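Local coordinates for glycoside hydrolase family protein (Novosphingobium sp. PP1Y, PDB 6Q2F) that probably hydrolyses alpha-L-rhamnosyl linkages, releasing rhamnose from glycosides as an alpha-L-rhamnosidase that carries a bound sodium ion, at residues 137-142 with 461-466; 470-475 with 566-571; 149-154 with 445-450; 89-94 with 452-457. All coordinates share one frame; numbering follows the deposited sequence.

Contact 1 (137-142 with 461-466); sequences SETGGP and GLEVDK
E463 leaves its backbone with CB packed on L150. CG lies anti to the carbonyl carbon (chi1 -70°), and a second bend at chi2 (-76°) swings CD toward the backbone of 137-142. There the carboxylate spans two consecutive N-H groups: OE2 accepts from E138 N at 2.8 Å and OE1 from T139 N at 2.9 Å, each through its syn lone pair. The cis peptide bond between S137 and E138 lies immediately before this pair of donors. OE1 is gripped a second time, on its anti side, by the ammonium of K466, whose NZ stands 2.7 Å away in a salt bridge. Both segments are loops of the (beta/alpha)8 barrel, probably the catalytic domain: 137-142 follows the strand 127-131, and the loop 461-466 leads into the helix 469-487. K466, bent at chi2 and chi4, also brings NZ to T139 OG1 (2.8 Å), to V464 O and, weakly, to T139 O. An alanine at E463 would remove the carboxylate, and would probably leave the two N-H groups without their shared acceptor and the buried K466 ammonium without its counter-charge. Beyond this cluster the backbones bridge directly. V464 N gives a nearly straight bond to T139 O (2.9 Å, 168° at the hydrogen), while G141 N reaches L462 O at 3.2 Å from above the carbonyl plane. The two segments run so close at G140 that a CB there would clash with E463 CA. H565 is a further partner of T139 OG1.

Contact 2 (470-475 with 566-571); sequences EAVREY and YGTVAD
V472, R473 and T568 form the centre of a contact between two helices in the outer layer of the (beta/alpha)8 barrel: 469-487, which precedes the strand 497-502, and the helix 543-575, which precedes the strand 579-582. The two short segments run in broadly the same direction, 36° apart, with their axes 9.1 Å from each other. T568 presents its methyl across the gap: CG2 lies anti to the backbone N and rests against both R473 CB, at 3.8 Å, and the backbone N of R473. From the same helix as R473, V472 points CG1 at the T568 side chain, 4.0 Å from its CB, and continues to V569 CG2 at 4.1 Å. The side chains meet through carbon atoms here, and no direct hydrogen bond joins the two segments.

Around this apolar patch a second shell fixes the orientations. The hydroxyl of T568 turns back along its own helix and bonds to E564 O, which leaves the methyl for the neighbouring helix. H565 packs on V472, and V569 also touches T502 of the barrel strand 497-502, so the contact backs onto the barrel wall.

Toward the more exposed rim, R473 extends through anti torsions at chi1 and chi2 before bending at chi3 (-75°). Its NH1 makes salt bridges with E575 and E477, which hold the guanidinium at that site. D571 makes no salt bridge with it. A water bridges them instead: it lies at the edge of the guanidinium, in its plane, accepting from R473 NH2 at 2.9 Å and donating to D571 OD2 at 2.8 Å.

Contact 3 (149-154 with 445-450); sequences GLKKLV and YSLLGT
The strands around 151-154 and 445-447 pair antiparallel with their short axes 139° apart, K152 and S446 exchanging both backbone hydrogen bonds (K152 N to S446 O, 2.9 Å; S446 N to K152 O, 3.1 Å), and L448 N continuing to L150 O from above the carbonyl plane. They form one edge of a four-stranded antiparallel sheet in which 151-160 is outermost and 436-447 lies next to it. K151 and Y445 run side by side, and the lysine lays its CD over one face of the ring, 3.6 Å from the centroid and 22° off the normal, a CH-pi contact. Beyond the ring, chi4 bends NZ to G149 O and to a salt bridge with D465; the ring of W512 also meets that of Y445. K152 starts from the crowded chi1 position, packs CB on L448 CD1 at 3.7 Å, and curls NZ at chi4 onto S446 OG, 2.7 Å away. The carbonyls of T176 and G178 accept from the same ammonium. Both lysines are buried, so their aliphatic stems do the packing while their tips depend on oxygens: K151 is probably kept charged by D465, whereas the neutral oxygens around K152 would probably stabilise its charge less directly.

Contact 4 (89-94 with 452-457); sequences FDANLQ and NHPAPP
The side-chain amide of N92 lies over one face of the A455-P456 peptide, the two planes only about 17° apart, with CG 3.6 Å from P456 N. Their C=O bonds point the same way, and OD1 comes to 3.5 Å from A455 O. At the border of this overlap N92 CB rests against P456 CD (3.9 Å). The ring of P454, which follows a cis peptide bond, turns its CB and CG to the other segment and meets L93 CD2 at 3.7 Å from CB; A91 CB is a looser neighbour of CG. The segment 89-94 ends the second parallel strand of the (beta/alpha)8 barrel, 85-91, just where the chain leaves the sheet. N92 sits at the centre of an inverse gamma turn, closed by a weak bond from L93 N to A91 O. Its own N-H points across to P454 O, in a short hydrogen bond of 2.6 Å that arrives from above the carbonyl plane rather than within it. N92 CG stands anti to the backbone N (chi1 -170°), which carries the amide from the turn to the proline segment. An alanine at N92 would remove the amide and would probably lose its overlap with the A455-P456 peptide, keeping only the CB contact with P456. W136 packs on P454, and D90 directs OD1 to W110 NE1.

Overall arrangement
Contact 1 is the common neighbour of the other three, its centre 12 Å from those of contacts 2 and 3 and 13 Å from that of contact 4. T139 and V464 pack on Y475 and A471 of contact 2. E463 N probably bonds to T450 O of contact 3 at 2.9 Å, and G461 N to N452 OD1 of contact 4 at 3.0 Å. Contacts 2, 3 and 4 do not touch one another, apart from 445-450 and 452-457 adjoining in sequence. The sodium ion, held by D503, S504, E583, E586 and E644, lies about 8 Å from the side chain of S137 and about 11 Å from that of P454, so contacts 1 and 4 probably border the active-site end of the barrel.

Contact 1 (137-142 with 461-466)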
loop_
_atom_site.group_PDB
_atom_site.type_symbol
_atom_site.label_atom_id
_atom_site.label_comp_id
_atom_site.label_asym_id
_atom_site.label_seq_id
_atom_site.Cartn_x
_atom_site.Cartn_y
_atom_site.Cartn_z
ATOM N N SER A 137 6.692 -10.667 6.975
ATOM C CA SER A 137 7.119 -10.416 5.608
ATOM C C SER A 137 8.608 -10.695 5.384
ATOM O O SER A 137 9.353 -10.629 6.286
ATOM C CB SER A 137 6.767 -9.007 5.178
ATOM O OG SER A 137 7.724 -8.099 5.569
ATOM N N GLU A 138 9.037 -11.017 4.176
ATOM C CA GLU A 138 8.214 -11.175 3.003
ATOM C C GLU A 138 8.209 -12.653 2.659
ATOM O O GLU A 138 7.255 -13.321 2.885
ATOM C CB GLU A 138 8.783 -10.381 1.851
ATOM C CG GLU A 138 8.066 -10.580 0.530
ATOM C CD GLU A 138 6.661 -10.038 0.534
ATOM O OE1 GLU A 138 5.859 -10.479 -0.255
ATOM O OE2 GLU A 138 6.368 -9.189 1.355
ATOM N N THR A 139 9.309 -13.139 2.120
ATOM C CA THR A 139 9.504 -14.531 1.777
ATOM C C THR A 139 10.963 -14.819 2.014
ATOM O O THR A 139 11.773 -14.738 1.146
ATOM C CB THR A 139 9.087 -14.889 0.338
ATOM O OG1 THR A 139 9.523 -13.895 -0.562
ATOM C CG2 THR A 139 7.630 -15.037 0.222
ATOM N N GLY A 140 11.269 -15.155 3.243
ATOM C CA GLY A 140 12.636 -15.353 3.677
ATOM C C GLY A 140 12.663 -16.232 4.913
ATOM O O GLY A 140 11.704 -16.285 5.696
ATOM N N GLY A 141 13.785 -16.930 5.072
ATOM C CA GLY A 141 14.012 -17.779 6.216
ATOM C C GLY A 141 15.337 -18.497 6.068
ATOM O O GLY A 141 15.966 -18.464 5.007
ATOM N N PRO A 142 15.805 -19.154 7.137
ATOM C CA PRO A 142 17.143 -19.762 7.080
ATOM C C PRO A 142 17.250 -20.919 6.105
ATOM O O PRO A 142 18.363 -21.389 5.870
ATOM C CB PRO A 142 17.400 -20.235 8.523
ATOM C CG PRO A 142 16.067 -20.329 9.136
ATOM C CD PRO A 142 15.182 -19.294 8.457
ATOM N N GLY A 461 16.290 -15.518 8.194
ATOM C CA GLY A 461 17.315 -15.781 7.201
ATOM C C GLY A 461 17.010 -15.014 5.933
ATOM O O GLY A 461 16.079 -14.213 5.876
ATOM N N LEU A 462 17.795 -15.288 4.904
ATOM C CA LEU A 462 17.761 -14.465 3.701
ATOM C C LEU A 462 16.377 -14.431 3.060
ATOM O O LEU A 462 15.712 -15.461 2.918
ATOM C CB LEU A 462 18.780 -14.993 2.696
ATOM C CG LEU A 462 20.219 -14.921 3.197
ATOM C CD1 LEU A 462 21.146 -15.635 2.205
ATOM C CD2 LEU A 462 20.629 -13.453 3.359
ATOM N N GLU A 463 15.950 -13.231 2.677
ATOM C CA GLU A 463 14.888 -13.099 1.700
ATOM C C GLU A 463 15.296 -13.805 0.410
ATOM O O GLU A 463 16.390 -13.590 -0.108
ATOM C CB GLU A 463 14.605 -11.609 1.456
ATOM C CG GLU A 463 13.925 -10.902 2.652
ATOM C CD GLU A 463 12.440 -11.244 2.752
ATOM O OE1 GLU A 463 11.887 -11.771 1.761
ATOM O OE2 GLU A 463 11.826 -10.983 3.812
ATOM N N VAL A 464 14.419 -14.668 -0.101
ATOM C CA VAL A 464 14.725 -15.389 -1.331
ATOM C C VAL A 464 14.784 -14.407 -2.505
ATOM O O VAL A 464 14.091 -13.381 -2.528
ATOM C CB VAL A 464 13.688 -16.500 -1.602
ATOM C CG1 VAL A 464 12.321 -15.902 -2.004
ATOM C CG2 VAL A 464 14.180 -17.432 -2.726
ATOM N N ASP A 465 15.639 -14.711 -3.473
ATOM C CA ASP A 465 15.796 -13.915 -4.685
ATOM C C ASP A 465 14.450 -13.778 -5.398
ATOM O O ASP A 465 13.933 -14.746 -5.955
ATOM C CB ASP A 465 16.857 -14.575 -5.586
ATOM C CG ASP A 465 17.035 -13.857 -6.926
ATOM O OD1 ASP A 465 16.226 -12.952 -7.239
ATOM O OD2 ASP A 465 17.986 -14.202 -7.660
ATOM N N LYS A 466 13.868 -12.577 -5.360
ATOM C CA LYS A 466 12.504 -12.374 -5.827
ATOM C C LYS A 466 12.378 -12.457 -7.347
ATOM O O LYS A 466 11.252 -12.518 -7.856
ATOM C CB LYS A 466 11.993 -11.014 -5.333
ATOM C CG LYS A 466 12.190 -10.771 -3.822
ATOM C CD LYS A 466 11.105 -11.467 -3.003
ATOM C CE LYS A 466 11.350 -11.283 -1.487
ATOM N NZ LYS A 466 11.913 -12.511 -0.825
HETATM O O HOH W 1 19.397 -17.809 5.013
#

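Contact 2 (470-475 with 566-571)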
loop_
_atom_site.group_PDB
_atom_site.type_symbol
_atom_site.label_atom_id
_atom_site.label_comp_id
_atom_site.label_asym_id
_atom_site.label_seq_id
_atom_site.Cartn_x
_atom_site.Cartn_y
_atom_site.Cartn_z
ATOM N N GLU A 470 12.477 -20.400 -9.631
ATOM C CA GLU A 470 12.814 -21.663 -8.992
ATOM C C GLU A 470 13.165 -21.463 -7.519
ATOM O O GLU A 470 12.781 -22.271 -6.670
ATOM C CB GLU A 470 13.969 -22.337 -9.735
ATOM C CG GLU A 470 14.525 -23.551 -9.008
ATOM C CD GLU A 470 13.506 -24.672 -8.864
ATOM O OE1 GLU A 470 12.520 -24.717 -9.655
ATOM O OE2 GLU A 470 13.684 -25.510 -7.962
ATOM N N ALA A 471 13.928 -20.418 -7.204
ATOM C CA ALA A 471 14.328 -20.194 -5.819
ATOM C C ALA A 471 13.106 -19.862 -4.963
ATOM O O ALA A 471 12.956 -20.374 -3.845
ATOM C CB ALA A 471 15.357 -19.059 -5.745
ATOM N N VAL A 472 12.210 -19.028 -5.504
ATOM C CA VAL A 472 10.967 -18.690 -4.822
ATOM C C VAL A 472 10.155 -19.948 -4.550
ATOM O O VAL A 472 9.653 -20.151 -3.437
ATOM C CB VAL A 472 10.173 -17.660 -5.646
ATOM C CG1 VAL A 472 8.784 -17.491 -5.041
ATOM C CG2 VAL A 472 10.908 -16.326 -5.658
ATOM N N ARG A 473 10.053 -20.835 -5.545
ATOM C CA ARG A 473 9.269 -22.056 -5.387
ATOM C C ARG A 473 9.855 -22.961 -4.317
ATOM O O ARG A 473 9.118 -23.539 -3.511
ATOM C CB ARG A 473 9.195 -22.808 -6.713
ATOM C CG ARG A 473 8.534 -24.180 -6.615
ATOM C CD ARG A 473 8.394 -24.806 -8.023
ATOM N NE ARG A 473 7.325 -24.176 -8.793
ATOM C CZ ARG A 473 6.050 -24.532 -8.696
ATOM N NH1 ARG A 473 5.695 -25.508 -7.866
ATOM N NH2 ARG A 473 5.142 -23.935 -9.444
ATOM N N GLU A 474 11.181 -23.123 -4.318
ATOM C CA GLU A 474 11.826 -23.932 -3.290
ATOM C C GLU A 474 11.604 -23.319 -1.918
ATOM O O GLU A 474 11.282 -24.021 -0.960
ATOM C CB GLU A 474 13.329 -24.072 -3.563
ATOM C CG GLU A 474 13.698 -24.887 -4.794
ATOM C CD GLU A 474 15.217 -24.938 -5.020
ATOM O OE1 GLU A 474 15.966 -24.585 -4.085
ATOM O OE2 GLU A 474 15.657 -25.319 -6.128
ATOM N N TYR A 475 11.776 -22.001 -1.807
ATOM C CA TYR A 475 11.474 -21.334 -0.547
ATOM C C TYR A 475 10.061 -21.674 -0.072
ATOM O O TYR A 475 9.865 -22.121 1.059
ATOM C CB TYR A 475 11.631 -19.814 -0.674
ATOM C CG TYR A 475 10.977 -19.141 0.504
ATOM C CD1 TYR A 475 11.642 -19.039 1.720
ATOM C CD2 TYR A 475 9.668 -18.665 0.422
ATOM C CE1 TYR A 475 11.042 -18.466 2.803
ATOM C CE2 TYR A 475 9.048 -18.107 1.511
ATOM C CZ TYR A 475 9.742 -17.990 2.698
ATOM O OH TYR A 475 9.126 -17.422 3.778
ATOM N N TYR A 566 5.566 -13.213 -7.453
ATOM C CA TYR A 566 4.136 -13.263 -7.143
ATOM C C TYR A 566 3.384 -14.298 -7.984
ATOM O O TYR A 566 2.498 -14.983 -7.467
ATOM C CB TYR A 566 3.532 -11.862 -7.265
ATOM C CG TYR A 566 4.046 -10.927 -6.184
ATOM C CD1 TYR A 566 3.554 -10.995 -4.882
ATOM C CD2 TYR A 566 5.047 -10.005 -6.452
ATOM C CE1 TYR A 566 4.032 -10.143 -3.882
ATOM C CE2 TYR A 566 5.515 -9.165 -5.466
ATOM C CZ TYR A 566 5.003 -9.230 -4.178
ATOM O OH TYR A 566 5.478 -8.402 -3.214
ATOM N N GLY A 567 3.763 -14.479 -9.250
ATOM C CA GLY A 567 3.196 -15.581 -10.020
ATOM C C GLY A 567 3.511 -16.945 -9.410
ATOM O O GLY A 567 2.632 -17.795 -9.248
ATOM N N THR A 568 4.774 -17.154 -9.030
ATOM C CA THR A 568 5.177 -18.427 -8.425
ATOM C C THR A 568 4.487 -18.646 -7.081
ATOM O O THR A 568 4.046 -19.759 -6.768
ATOM C CB THR A 568 6.692 -18.455 -8.254
ATOM O OG1 THR A 568 7.307 -18.082 -9.488
ATOM C CG2 THR A 568 7.165 -19.836 -7.850
ATOM N N VAL A 569 4.372 -17.588 -6.277
ATOM C CA VAL A 569 3.710 -17.719 -4.982
ATOM C C VAL A 569 2.281 -18.198 -5.185
ATOM O O VAL A 569 1.821 -19.143 -4.528
ATOM C CB VAL A 569 3.757 -16.386 -4.218
ATOM C CG1 VAL A 569 2.770 -16.421 -3.086
ATOM C CG2 VAL A 569 5.166 -16.127 -3.675
ATOM N N ALA A 570 1.580 -17.594 -6.157
ATOM C CA ALA A 570 0.198 -17.984 -6.416
ATOM C C ALA A 570 0.131 -19.402 -6.957
ATOM O O ALA A 570 -0.749 -20.176 -6.579
ATOM C CB ALA A 570 -0.473 -16.997 -7.387
ATOM N N ASP A 571 1.062 -19.765 -7.842
ATOM C CA ASP A 571 1.084 -21.126 -8.385
ATOM C C ASP A 571 1.252 -22.156 -7.279
ATOM O O ASP A 571 0.516 -23.143 -7.208
ATOM C CB ASP A 571 2.215 -21.270 -9.407
ATOM C CG ASP A 571 1.951 -20.508 -10.682
ATOM O OD1 ASP A 571 0.826 -19.983 -10.820
ATOM O OD2 ASP A 571 2.873 -20.445 -11.533
HETATM O O HOH W 2 5.317 -21.660 -11.154
#

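Contact 3 (149-154 with 445-450)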
loop_
_atom_site.group_PDB
_atom_site.type_symbol
_atom_site.label_atom_id
_atom_site.label_comp_id
_atom_site.label_asym_id
_atom_site.label_seq_id
_atom_site.Cartn_x
_atom_site.Cartn_y
_atom_site.Cartn_z
ATOM N N GLY A 149 19.775 -15.944 -2.094
ATOM C CA GLY A 149 19.314 -14.689 -1.542
ATOM C C GLY A 149 19.271 -13.579 -2.580
ATOM O O GLY A 149 19.712 -13.729 -3.726
ATOM N N LEU A 150 18.726 -12.440 -2.162
ATOM C CA LEU A 150 18.681 -11.278 -3.039
ATOM C C LEU A 150 20.095 -10.865 -3.424
ATOM O O LEU A 150 21.009 -10.906 -2.603
ATOM C CB LEU A 150 17.953 -10.125 -2.351
ATOM C CG LEU A 150 16.427 -10.254 -2.246
ATOM C CD1 LEU A 150 15.924 -9.349 -1.137
ATOM C CD2 LEU A 150 15.792 -9.879 -3.583
ATOM N N LYS A 151 20.272 -10.466 -4.685
ATOM C CA LYS A 151 21.588 -10.225 -5.264
ATOM C C LYS A 151 21.675 -8.827 -5.865
ATOM O O LYS A 151 20.716 -8.334 -6.468
ATOM C CB LYS A 151 21.910 -11.228 -6.363
ATOM C CG LYS A 151 21.946 -12.665 -5.915
ATOM C CD LYS A 151 21.910 -13.566 -7.140
ATOM C CE LYS A 151 21.688 -15.005 -6.765
ATOM N NZ LYS A 151 20.269 -15.217 -6.360
ATOM N N LYS A 152 22.857 -8.226 -5.758
ATOM C CA LYS A 152 23.172 -6.962 -6.404
ATOM C C LYS A 152 24.399 -7.151 -7.285
ATOM O O LYS A 152 25.311 -7.912 -6.947
ATOM C CB LYS A 152 23.479 -5.864 -5.378
ATOM C CG LYS A 152 24.624 -6.286 -4.437
ATOM C CD LYS A 152 25.273 -5.133 -3.762
ATOM C CE LYS A 152 26.533 -5.587 -3.060
ATOM N NZ LYS A 152 26.292 -6.621 -2.027
ATOM N N LEU A 153 24.429 -6.418 -8.394
ATOM C CA LEU A 153 25.576 -6.450 -9.291
ATOM C C LEU A 153 26.770 -5.734 -8.656
ATOM O O LEU A 153 26.619 -4.683 -8.028
ATOM C CB LEU A 153 25.196 -5.798 -10.627
ATOM C CG LEU A 153 26.068 -6.016 -11.869
ATOM C CD1 LEU A 153 26.000 -7.459 -12.348
ATOM C CD2 LEU A 153 25.656 -5.055 -12.989
ATOM N N VAL A 154 27.967 -6.318 -8.812
ATOM C CA VAL A 154 29.220 -5.729 -8.342
ATOM C C VAL A 154 30.260 -5.941 -9.433
ATOM O O VAL A 154 30.076 -6.750 -10.343
ATOM C CB VAL A 154 29.729 -6.335 -7.009
ATOM C CG1 VAL A 154 28.856 -5.887 -5.818
ATOM C CG2 VAL A 154 29.753 -7.836 -7.114
ATOM N N TYR A 445 28.157 -10.896 -8.766
ATOM C CA TYR A 445 27.099 -10.488 -7.861
ATOM C C TYR A 445 27.464 -10.884 -6.440
ATOM O O TYR A 445 28.331 -11.733 -6.196
ATOM C CB TYR A 445 25.730 -11.082 -8.256
ATOM C CG TYR A 445 25.584 -12.575 -8.048
ATOM C CD1 TYR A 445 25.293 -13.102 -6.786
ATOM C CD2 TYR A 445 25.720 -13.459 -9.120
ATOM C CE1 TYR A 445 25.153 -14.473 -6.599
ATOM C CE2 TYR A 445 25.572 -14.824 -8.945
ATOM C CZ TYR A 445 25.292 -15.328 -7.685
ATOM O OH TYR A 445 25.155 -16.691 -7.513
ATOM N N SER A 446 26.781 -10.245 -5.504
ATOM C CA SER A 446 26.923 -10.563 -4.096
ATOM C C SER A 446 25.582 -10.278 -3.428
ATOM O O SER A 446 24.640 -9.803 -4.065
ATOM C CB SER A 446 28.077 -9.782 -3.476
ATOM O OG SER A 446 27.781 -8.402 -3.444
ATOM N N LEU A 447 25.493 -10.587 -2.141
ATOM C CA LEU A 447 24.223 -10.568 -1.426
ATOM C C LEU A 447 23.874 -9.186 -0.879
ATOM O O LEU A 447 24.746 -8.413 -0.471
ATOM C CB LEU A 447 24.257 -11.576 -0.280
ATOM C CG LEU A 447 24.476 -13.020 -0.735
ATOM C CD1 LEU A 447 24.263 -13.955 0.429
ATOM C CD2 LEU A 447 23.531 -13.359 -1.916
ATOM N N LEU A 448 22.570 -8.887 -0.881
ATOM C CA LEU A 448 22.046 -7.769 -0.098
ATOM C C LEU A 448 22.086 -8.070 1.396
ATOM O O LEU A 448 22.321 -7.171 2.211
ATOM C CB LEU A 448 20.604 -7.473 -0.499
ATOM C CG LEU A 448 20.294 -6.223 -1.302
ATOM C CD1 LEU A 448 21.010 -6.306 -2.631
ATOM C CD2 LEU A 448 18.768 -6.126 -1.498
ATOM N N GLY A 449 21.807 -9.319 1.770
ATOM C CA GLY A 449 21.729 -9.733 3.149
ATOM C C GLY A 449 20.400 -9.516 3.834
ATOM O O GLY A 449 20.279 -9.854 5.016
ATOM N N THR A 450 19.400 -8.970 3.145
ATOM C CA THR A 450 18.156 -8.689 3.845
ATOM C C THR A 450 17.425 -9.983 4.192
ATOM O O THR A 450 17.569 -11.020 3.542
ATOM C CB THR A 450 17.241 -7.772 3.030
ATOM O OG1 THR A 450 17.081 -8.302 1.716
ATOM C CG2 THR A 450 17.864 -6.375 2.948
HETATM O O HOH W 3 18.172 -11.716 0.913
HETATM O O HOH W 4 20.760 -11.303 0.064
#

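Contact 4 (89-94 with 452-457)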
loop_
_atom_site.group_PDB
_atom_site.type_symbol
_atom_site.label_atom_id
_atom_site.label_comp_id
_atom_site.label_asym_id
_atom_site.label_seq_id
_atom_site.Cartn_x
_atom_site.Cartn_y
_atom_site.Cartn_z
ATOM N N PHE A 89 0.054 -14.241 12.604
ATOM C CA PHE A 89 1.470 -13.900 12.525
ATOM C C PHE A 89 2.134 -14.310 13.821
ATOM O O PHE A 89 1.607 -14.025 14.909
ATOM C CB PHE A 89 1.704 -12.400 12.328
ATOM C CG PHE A 89 1.013 -11.823 11.137
ATOM C CD1 PHE A 89 1.612 -11.872 9.898
ATOM C CD2 PHE A 89 -0.238 -11.229 11.262
ATOM C CE1 PHE A 89 0.977 -11.327 8.789
ATOM C CE2 PHE A 89 -0.881 -10.689 10.156
ATOM C CZ PHE A 89 -0.274 -10.732 8.927
ATOM N N ASP A 90 3.284 -14.977 13.715
ATOM C CA ASP A 90 4.143 -15.155 14.885
ATOM C C ASP A 90 5.134 -13.998 14.877
ATOM O O ASP A 90 6.110 -14.020 14.130
ATOM C CB ASP A 90 4.847 -16.505 14.882
ATOM C CG ASP A 90 5.538 -16.795 16.209
ATOM O OD1 ASP A 90 4.808 -17.027 17.203
ATOM O OD2 ASP A 90 6.787 -16.766 16.268
ATOM N N ALA A 91 4.887 -12.989 15.710
ATOM C CA ALA A 91 5.611 -11.719 15.658
ATOM C C ALA A 91 6.614 -11.636 16.802
ATOM O O ALA A 91 6.218 -11.600 17.973
ATOM C CB ALA A 91 4.641 -10.538 15.722
ATOM N N ASN A 92 7.904 -11.573 16.462
ATOM C CA ASN A 92 8.979 -11.570 17.455
ATOM C C ASN A 92 9.348 -10.137 17.840
ATOM O O ASN A 92 10.476 -9.687 17.668
ATOM C CB ASN A 92 10.190 -12.325 16.919
ATOM C CG ASN A 92 11.253 -12.571 17.994
ATOM O OD1 ASN A 92 12.342 -11.991 17.958
ATOM N ND2 ASN A 92 10.935 -13.436 18.947
ATOM N N LEU A 93 8.356 -9.410 18.344
ATOM C CA LEU A 93 8.553 -8.067 18.872
ATOM C C LEU A 93 8.592 -8.147 20.390
ATOM O O LEU A 93 7.744 -8.805 21.001
ATOM C CB LEU A 93 7.437 -7.123 18.424
ATOM C CG LEU A 93 7.295 -6.890 16.921
ATOM C CD1 LEU A 93 6.319 -5.765 16.663
ATOM C CD2 LEU A 93 8.651 -6.536 16.313
ATOM N N GLN A 94 9.574 -7.482 20.990
ATOM C CA GLN A 94 9.774 -7.546 22.431
ATOM C C GLN A 94 8.492 -7.188 23.190
ATOM O O GLN A 94 7.974 -6.075 23.070
ATOM C CB GLN A 94 10.914 -6.617 22.832
ATOM C CG GLN A 94 11.208 -6.666 24.329
ATOM C CD GLN A 94 12.623 -6.255 24.660
ATOM O OE1 GLN A 94 13.306 -6.927 25.434
ATOM N NE2 GLN A 94 13.076 -5.149 24.072
ATOM N N ASN A 452 13.864 -11.875 6.483
ATOM C CA ASN A 452 12.463 -11.727 6.882
ATOM C C ASN A 452 12.398 -11.146 8.300
ATOM O O ASN A 452 13.339 -11.293 9.077
ATOM C CB ASN A 452 11.733 -13.073 6.853
ATOM C CG ASN A 452 12.423 -14.121 7.743
ATOM O OD1 ASN A 452 13.614 -14.365 7.592
ATOM N ND2 ASN A 452 11.678 -14.708 8.693
ATOM N N HIS A 453 11.279 -10.479 8.625
ATOM C CA HIS A 453 11.026 -9.904 9.968
ATOM C C HIS A 453 9.544 -10.024 10.346
ATOM O O HIS A 453 8.695 -10.143 9.458
ATOM C CB HIS A 453 11.391 -8.418 10.034
ATOM C CG HIS A 453 12.777 -8.092 9.586
ATOM N ND1 HIS A 453 13.857 -8.096 10.446
ATOM C CD2 HIS A 453 13.259 -7.722 8.373
ATOM C CE1 HIS A 453 14.946 -7.754 9.781
ATOM N NE2 HIS A 453 14.612 -7.517 8.524
ATOM N N PRO A 454 9.211 -10.002 11.655
ATOM C CA PRO A 454 10.066 -10.140 12.836
ATOM C C PRO A 454 9.931 -11.535 13.440
ATOM O O PRO A 454 8.905 -11.895 14.031
ATOM C CB PRO A 454 9.517 -9.074 13.784
ATOM C CG PRO A 454 8.001 -8.919 13.359
ATOM C CD PRO A 454 7.824 -9.680 12.055
ATOM N N ALA A 455 10.970 -12.331 13.247
ATOM C CA ALA A 455 11.057 -13.715 13.664
ATOM C C ALA A 455 12.220 -13.878 14.629
ATOM O O ALA A 455 13.129 -13.038 14.668
ATOM C CB ALA A 455 11.269 -14.635 12.454
ATOM N N PRO A 456 12.226 -14.941 15.419
ATOM C CA PRO A 456 13.403 -15.243 16.235
ATOM C C PRO A 456 14.579 -15.596 15.345
ATOM O O PRO A 456 14.387 -15.951 14.168
ATOM C CB PRO A 456 12.952 -16.446 17.076
ATOM C CG PRO A 456 11.845 -17.045 16.308
ATOM C CD PRO A 456 11.141 -15.911 15.635
ATOM N N PRO A 457 15.808 -15.489 15.859
ATOM C CA PRO A 457 16.985 -15.776 15.022
ATOM C C PRO A 457 16.928 -17.106 14.293
ATOM O O PRO A 457 17.300 -17.163 13.115
ATOM C CB PRO A 457 18.133 -15.734 16.036
ATOM C CG PRO A 457 17.647 -14.758 17.082
ATOM C CD PRO A 457 16.186 -15.015 17.207
#